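Local coordinates for protein 3-oxoadipate enol-lactonase (Burkholderia xenovorans, PDB 2XUA) that probably hydrolyses the enol-lactone of 3-oxoadipate in the breakdown of catechol, as an esterase of the alpha/beta hydrolase fold, at residues B[149-152]-B[153-157]; B[256-259]-B[260-264]; B[200-203]-B[204-207]. All blocks are in the same frame, centred on the assembly; numbering follows the deposited sequence.

Overall arrangement
Following the chain from its N terminus, interaction 1 comes first, at the end of helix 147-154, where a cap helix runs into a 3-10 turn beside the laevulinic acid. Interaction 3 follows at 200-207, in the loop that leads from helix 183-195 back to strand 209-214 of the central sheet. Interaction 2 closes the chain in helix 251-263, which packs on that strand. Each contact is local and closes only a turn; the three lie in series, none nested or crossed. The centres of interactions 2 and 3 are about 21 Å apart; the centre of interaction 1, on the opposite side of the chain's centre, lies about 31 and about 33 Å from theirs, respectively.

Interaction 1 of 3, residues B[149-152]-B[153-157]; sequences ALAD and AVLPR. With SHF (laevulinic acid), chain C.
Val154 sets CG1 anti to its own nitrogen (chi1 173°), bringing that methyl over the laevulinic acid and CG2 against Leu150 O, 3.4 Å from it. Three residues on, Arg157 bends at its third torsion (chi3 66°), so that the guanidinium meets the carboxylate of the same ligand edge-on. This is the C-terminal end of a cap-domain helix of an alpha/beta hydrolase, tightening into a 3-10 turn as it reaches the pocket. Leu150 O accepts Val154 N at 2.8 Å, and also a weak bond from Ala153 N. Ala151 O receives Leu155 N, while Leu155 CD2 packs on Ala151 CB at 4.0 Å. Proline has no N-H to give, and Pro156 instead lays CD against Asp152 O, 3.2 Å away. Asp152 turns its carboxylate to a salt bridge with Arg175 of helix 168-179; Leu150 and Val154 both touch Tyr186, which also bonds the ligand. Bound as a product analogue, the laevulinic acid accepts Arg157 NE at its O1 over 2.8 Å, whereas the bond from Arg157 NH2 to its OH1, in the guanidinium plane, is straight but weak at 3.5 Å.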
loop_
_atom_site.group_PDB
_atom_site.type_symbol
_atom_site.label_atom_id
_atom_site.label_comp_id
_atom_site.label_asym_id
_atom_site.label_seq_id
_atom_site.Cartn_x
_atom_site.Cartn_y
_atom_site.Cartn_z
ATOM N N ALA B 149 17.870 -7.300 4.051
ATOM C CA ALA B 149 18.523 -8.617 4.062
ATOM C C ALA B 149 17.542 -9.811 4.042
ATOM O O ALA B 149 17.699 -10.816 3.277
ATOM C CB ALA B 149 19.493 -8.688 5.307
ATOM N N LEU B 150 16.502 -9.680 4.859
ATOM C CA LEU B 150 15.490 -10.705 5.004
ATOM C C LEU B 150 14.621 -10.828 3.769
ATOM O O LEU B 150 14.230 -11.932 3.396
ATOM C CB LEU B 150 14.585 -10.355 6.147
ATOM C CG LEU B 150 14.728 -11.159 7.402
ATOM C CD1 LEU B 150 15.710 -10.414 8.242
ATOM C CD2 LEU B 150 13.410 -11.043 8.019
ATOM N N ALA B 151 14.337 -9.684 3.140
ATOM C CA ALA B 151 13.460 -9.622 1.984
ATOM C C ALA B 151 13.958 -10.562 0.900
ATOM O O ALA B 151 13.145 -11.210 0.248
ATOM C CB ALA B 151 13.377 -8.166 1.438
ATOM N N ASP B 152 15.275 -10.665 0.709
ATOM C CA ASP B 152 15.784 -11.467 -0.432
ATOM C C ASP B 152 15.592 -12.960 -0.159
ATOM O O ASP B 152 15.446 -13.762 -1.088
ATOM C CB ASP B 152 17.256 -11.203 -0.759
ATOM C CG ASP B 152 17.532 -9.756 -1.200
ATOM O OD1 ASP B 152 16.792 -9.180 -2.070
ATOM O OD2 ASP B 152 18.538 -9.211 -0.660
ATOM N N ALA B 153 15.582 -13.330 1.114
ATOM C CA ALA B 153 15.386 -14.708 1.506
ATOM C C ALA B 153 13.918 -15.042 1.601
ATOM O O ALA B 153 13.515 -16.141 1.242
ATOM C CB ALA B 153 16.056 -14.990 2.853
ATOM N N VAL B 154 13.120 -14.099 2.103
ATOM C CA VAL B 154 11.694 -14.385 2.415
ATOM C C VAL B 154 10.777 -14.312 1.219
ATOM O O VAL B 154 9.961 -15.213 1.011
ATOM C CB VAL B 154 11.135 -13.529 3.598
ATOM C CG1 VAL B 154 9.604 -13.731 3.757
ATOM C CG2 VAL B 154 11.895 -13.881 4.857
ATOM N N LEU B 155 10.918 -13.267 0.419
ATOM C CA LEU B 155 9.994 -13.041 -0.730
ATOM C C LEU B 155 9.867 -14.159 -1.733
ATOM O O LEU B 155 8.785 -14.433 -2.227
ATOM C CB LEU B 155 10.320 -11.724 -1.453
ATOM C CG LEU B 155 9.662 -10.477 -0.841
ATOM C CD1 LEU B 155 9.414 -10.560 0.653
ATOM C CD2 LEU B 155 10.470 -9.201 -1.171
ATOM N N PRO B 156 10.981 -14.816 -2.064
ATOM C CA PRO B 156 10.852 -15.928 -2.973
ATOM C C PRO B 156 10.055 -17.058 -2.378
ATOM O O PRO B 156 9.598 -17.925 -3.128
ATOM C CB PRO B 156 12.316 -16.367 -3.217
ATOM C CG PRO B 156 13.078 -15.068 -3.008
ATOM C CD PRO B 156 12.390 -14.528 -1.770
ATOM N N ARG B 157 9.874 -17.077 -1.059
ATOM C CA ARG B 157 9.027 -18.134 -0.482
ATOM C C ARG B 157 7.531 -17.830 -0.633
ATOM O O ARG B 157 6.689 -18.669 -0.290
ATOM C CB ARG B 157 9.386 -18.346 0.994
ATOM C CG ARG B 157 10.776 -19.034 1.139
ATOM C CD ARG B 157 11.374 -18.772 2.537
ATOM N NE ARG B 157 10.610 -19.401 3.626
ATOM C CZ ARG B 157 10.497 -20.727 3.839
ATOM N NH1 ARG B 157 11.079 -21.621 3.015
ATOM N NH2 ARG B 157 9.786 -21.162 4.886
HETATM C C4 SHF C . 7.137 -14.052 6.662
HETATM C C5 SHF C . 5.654 -13.910 6.295
HETATM C C3 SHF C . 7.747 -15.447 6.873
HETATM C C2 SHF C . 7.067 -16.671 6.207
HETATM C C1 SHF C . 8.078 -17.875 5.991
HETATM O O4 SHF C . 7.854 -13.037 6.745
HETATM O O1 SHF C . 8.558 -17.928 4.844
HETATM O OH1 SHF C . 8.291 -18.757 6.891
#

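Interaction 2 of 3, residues B[256-259]-B[260-264]; sequences KTVV and DFLTE
Lys256 and Asp260 cross obliquely on the outer side of the chain's last helix, one turn apart. The lysine starts with CG anti to its nitrogen (chi1 -179°) and bends at chi2 and chi4, which lays the far part of the chain across the carboxylate. Its CE lies tightly against Asp260 OD2, at 3.0 Å, nearer than the ammonium itself: the salt bridge from Lys256 NZ to Asp260 OD2 is long at 3.4 Å. Val258 and Leu262, by contrast, run alongside each other from neighbouring turns, in the same direction, Val258 CG1 resting on Leu262 CD1 at 3.7 Å. Their turn of the helix faces inward, Val258 onto Ile212 of strand 209-214 and Leu262 onto Phe53.

Helix 251-263 is the C-terminal helix of the alpha/beta hydrolase fold, amphipathic and laid along the central sheet, with i to i+4 bonds holding its turns: Asp260 N to Lys256 O, Phe261 N to Thr257 O and Leu262 N to Val258 O. Phe261 carries its ring clear of the preceding turn, to touch Leu210 and Pro208.

Thr263 continues the pattern, its N donating to Val259 O at 3.0 Å, and adds a second donor, its hydroxyl. Thr263 OG1 sits between the backbone nitrogen and the carbonyl carbon (chi1 59°), from where it gives its proton to Val259 O over 2.8 Å. The two donors approach from opposite faces of the carbonyl plane, the hydroxyl 35° out of it, and together grip the oxygen, while Thr263 CG2 approaches Val259 CG1 to 4.3 Å.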
loop_
_atom_site.group_PDB
_atom_site.type_symbol
_atom_site.label_atom_id
_atom_site.label_comp_id
_atom_site.label_asym_id
_atom_site.label_seq_id
_atom_site.Cartn_x
_atom_site.Cartn_y
_atom_site.Cartn_z
ATOM N N LYS B 256 -13.151 -16.411 -4.915
ATOM C CA LYS B 256 -14.290 -17.275 -5.156
ATOM C C LYS B 256 -14.442 -18.323 -4.066
ATOM O O LYS B 256 -15.555 -18.521 -3.537
ATOM C CB LYS B 256 -14.147 -17.930 -6.549
ATOM C CG LYS B 256 -15.279 -18.872 -6.975
ATOM C CD LYS B 256 -16.563 -18.100 -7.398
ATOM C CE LYS B 256 -17.791 -18.997 -7.762
ATOM N NZ LYS B 256 -17.392 -20.244 -8.480
ATOM N N THR B 257 -13.333 -19.008 -3.745
ATOM C CA THR B 257 -13.399 -20.057 -2.755
ATOM C C THR B 257 -13.893 -19.530 -1.407
ATOM O O THR B 257 -14.772 -20.127 -0.797
ATOM C CB THR B 257 -12.021 -20.729 -2.568
ATOM O OG1 THR B 257 -11.535 -21.165 -3.862
ATOM C CG2 THR B 257 -12.155 -21.915 -1.650
ATOM N N VAL B 258 -13.295 -18.435 -0.949
ATOM C CA VAL B 258 -13.618 -17.845 0.327
ATOM C C VAL B 258 -15.063 -17.306 0.278
ATOM O O VAL B 258 -15.807 -17.553 1.210
ATOM C CB VAL B 258 -12.591 -16.795 0.742
ATOM C CG1 VAL B 258 -12.962 -16.182 2.041
ATOM C CG2 VAL B 258 -11.229 -17.526 1.004
ATOM N N VAL B 259 -15.469 -16.682 -0.833
ATOM C CA VAL B 259 -16.832 -16.127 -0.895
ATOM C C VAL B 259 -17.892 -17.254 -0.865
ATOM O O VAL B 259 -18.856 -17.167 -0.096
ATOM C CB VAL B 259 -17.015 -15.085 -1.985
ATOM C CG1 VAL B 259 -18.541 -14.611 -2.119
ATOM C CG2 VAL B 259 -16.124 -13.842 -1.693
ATOM N N ASP B 260 -17.708 -18.325 -1.658
ATOM C CA ASP B 260 -18.726 -19.370 -1.750
ATOM C C ASP B 260 -18.836 -20.075 -0.405
ATOM O O ASP B 260 -19.948 -20.347 0.073
ATOM C CB ASP B 260 -18.427 -20.386 -2.874
ATOM C CG ASP B 260 -18.421 -19.763 -4.276
ATOM O OD1 ASP B 260 -18.889 -18.620 -4.532
ATOM O OD2 ASP B 260 -17.904 -20.454 -5.161
ATOM N N PHE B 261 -17.691 -20.324 0.240
ATOM C CA PHE B 261 -17.666 -20.962 1.561
ATOM C C PHE B 261 -18.365 -20.101 2.609
ATOM O O PHE B 261 -19.116 -20.608 3.426
ATOM C CB PHE B 261 -16.230 -21.317 2.048
ATOM C CG PHE B 261 -16.160 -21.706 3.488
ATOM C CD1 PHE B 261 -16.650 -22.947 3.929
ATOM C CD2 PHE B 261 -15.662 -20.821 4.436
ATOM C CE1 PHE B 261 -16.613 -23.291 5.313
ATOM C CE2 PHE B 261 -15.641 -21.162 5.817
ATOM C CZ PHE B 261 -16.109 -22.398 6.237
ATOM N N LEU B 262 -18.118 -18.803 2.611
ATOM C CA LEU B 262 -18.643 -17.983 3.714
ATOM C C LEU B 262 -20.120 -17.618 3.531
ATOM O O LEU B 262 -20.796 -17.225 4.507
ATOM C CB LEU B 262 -17.807 -16.731 3.965
ATOM C CG LEU B 262 -16.388 -16.951 4.500
ATOM C CD1 LEU B 262 -15.664 -15.586 4.529
ATOM C CD2 LEU B 262 -16.353 -17.627 5.855
ATOM N N THR B 263 -20.612 -17.753 2.311
ATOM C CA THR B 263 -22.008 -17.440 2.029
ATOM C C THR B 263 -22.870 -18.693 1.789
ATOM O O THR B 263 -24.049 -18.525 1.568
ATOM C CB THR B 263 -22.174 -16.539 0.797
ATOM O OG1 THR B 263 -21.612 -17.205 -0.327
ATOM C CG2 THR B 263 -21.504 -15.198 0.973
ATOM N N GLU B 264 -22.295 -19.910 1.814
ATOM C CA GLU B 264 -23.032 -21.193 1.618
ATOM C C GLU B 264 -24.343 -21.187 2.409
ATOM O O GLU B 264 -24.337 -21.046 3.656
ATOM C CB GLU B 264 -22.224 -22.385 2.191
ATOM C CG GLU B 264 -21.203 -23.118 1.305
ATOM C CD GLU B 264 -20.117 -23.897 2.129
ATOM O OE1 GLU B 264 -20.070 -23.790 3.385
ATOM O OE2 GLU B 264 -19.296 -24.615 1.517
#

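Interaction 3 of 3, residues B[200-203]-B[204-207]; sequences PEAP and GIKV
Ile205 folds back over Ala202, three residues earlier, as the chain leaves a short 3-10 turn. From CB outward the side chain follows one carbonyl: CB lies 3.5 Å from Ala202 O and CG1 lies 3.4 Å from it. CG1 stands beside the backbone nitrogen (chi1 -68°), the same side on which the Ile205 N-H reaches that oxygen. At the tip, CD1 still lies 3.7 Å from Ala202 O and comes to 4.1 Å from Ala202 CA, with the methyl of Ala202 a little farther off. Outside the turn, the isoleucine packs on Val107, Ala110 and Ala111 of helix 101-112, so the loop before strand 209-214 is pressed against the helix that follows the probable nucleophile elbow of this alpha/beta hydrolase. Glu201 joins the same helix through a salt bridge with Arg112.

The backbone completes the turn. Ile205 N donates to Ala202 O at 3.0 Å in a nearly straight bond (168°). A water gives one proton to Pro203 O at 2.6 Å and the other to Ile205 O at 2.7 Å, spanning the turn's exit. Ala202 O, lined by the apolar carbons of the buried Ile205, thus has its need for a hydrogen bond met by the N-H of that same residue, while the water serves the two carbonyls that follow.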
loop_
_atom_site.group_PDB
_atom_site.type_symbol
_atom_site.label_atom_id
_atom_site.label_comp_id
_atom_site.label_asym_id
_atom_site.label_seq_id
_atom_site.Cartn_x
_atom_site.Cartn_y
_atom_site.Cartn_z
ATOM N N PRO B 200 -2.836 -28.995 19.734
ATOM C CA PRO B 200 -3.794 -29.721 20.637
ATOM C C PRO B 200 -5.194 -29.080 20.670
ATOM O O PRO B 200 -6.188 -29.786 20.852
ATOM C CB PRO B 200 -3.138 -29.587 22.028
ATOM C CG PRO B 200 -1.677 -29.360 21.757
ATOM C CD PRO B 200 -1.709 -28.431 20.493
ATOM N N GLU B 201 -5.263 -27.760 20.418
ATOM C CA GLU B 201 -6.522 -27.003 20.454
ATOM C C GLU B 201 -7.411 -27.116 19.206
ATOM O O GLU B 201 -8.598 -26.773 19.249
ATOM C CB GLU B 201 -6.223 -25.507 20.688
ATOM C CG GLU B 201 -5.772 -25.155 22.095
ATOM C CD GLU B 201 -5.579 -23.665 22.305
ATOM O OE1 GLU B 201 -6.582 -22.900 22.181
ATOM O OE2 GLU B 201 -4.416 -23.261 22.613
ATOM N N ALA B 202 -6.846 -27.522 18.073
ATOM C CA ALA B 202 -7.600 -27.480 16.816
ATOM C C ALA B 202 -8.746 -28.460 16.836
ATOM O O ALA B 202 -9.843 -28.118 16.410
ATOM C CB ALA B 202 -6.711 -27.722 15.625
ATOM N N PRO B 203 -8.501 -29.709 17.309
ATOM C CA PRO B 203 -9.648 -30.606 17.331
ATOM C C PRO B 203 -10.843 -30.093 18.101
ATOM O O PRO B 203 -11.916 -30.600 17.897
ATOM C CB PRO B 203 -9.077 -31.863 17.992
ATOM C CG PRO B 203 -7.755 -31.926 17.438
ATOM C CD PRO B 203 -7.256 -30.483 17.505
ATOM N N GLY B 204 -10.646 -29.069 18.933
ATOM C CA GLY B 204 -11.707 -28.440 19.745
ATOM C C GLY B 204 -12.600 -27.383 19.091
ATOM O O GLY B 204 -13.548 -26.892 19.735
ATOM N N ILE B 205 -12.300 -27.032 17.823
ATOM C CA ILE B 205 -13.009 -25.990 17.076
ATOM C C ILE B 205 -14.423 -26.379 16.670
ATOM O O ILE B 205 -14.636 -27.386 16.007
ATOM C CB ILE B 205 -12.204 -25.600 15.796
ATOM C CG1 ILE B 205 -10.903 -24.883 16.203
ATOM C CG2 ILE B 205 -13.109 -24.822 14.812
ATOM C CD1 ILE B 205 -9.916 -24.606 15.114
ATOM N N LYS B 206 -15.384 -25.528 17.019
ATOM C CA LYS B 206 -16.798 -25.857 16.826
ATOM C C LYS B 206 -17.511 -25.185 15.669
ATOM O O LYS B 206 -18.706 -25.378 15.541
ATOM C CB LYS B 206 -17.565 -25.582 18.128
ATOM C CG LYS B 206 -16.971 -26.292 19.318
ATOM C CD LYS B 206 -17.840 -27.492 19.776
ATOM C CE LYS B 206 -17.266 -28.216 21.046
ATOM N NZ LYS B 206 -15.973 -28.989 20.821
ATOM N N VAL B 207 -16.810 -24.425 14.809
ATOM C CA VAL B 207 -17.485 -23.616 13.739
ATOM C C VAL B 207 -17.093 -24.122 12.355
ATOM O O VAL B 207 -16.059 -24.822 12.231
ATOM C CB VAL B 207 -17.187 -22.087 13.913
ATOM C CG1 VAL B 207 -17.263 -21.707 15.376
ATOM C CG2 VAL B 207 -15.833 -21.790 13.472
HETATM O O HOH W 1 -13.607 -29.895 16.060
#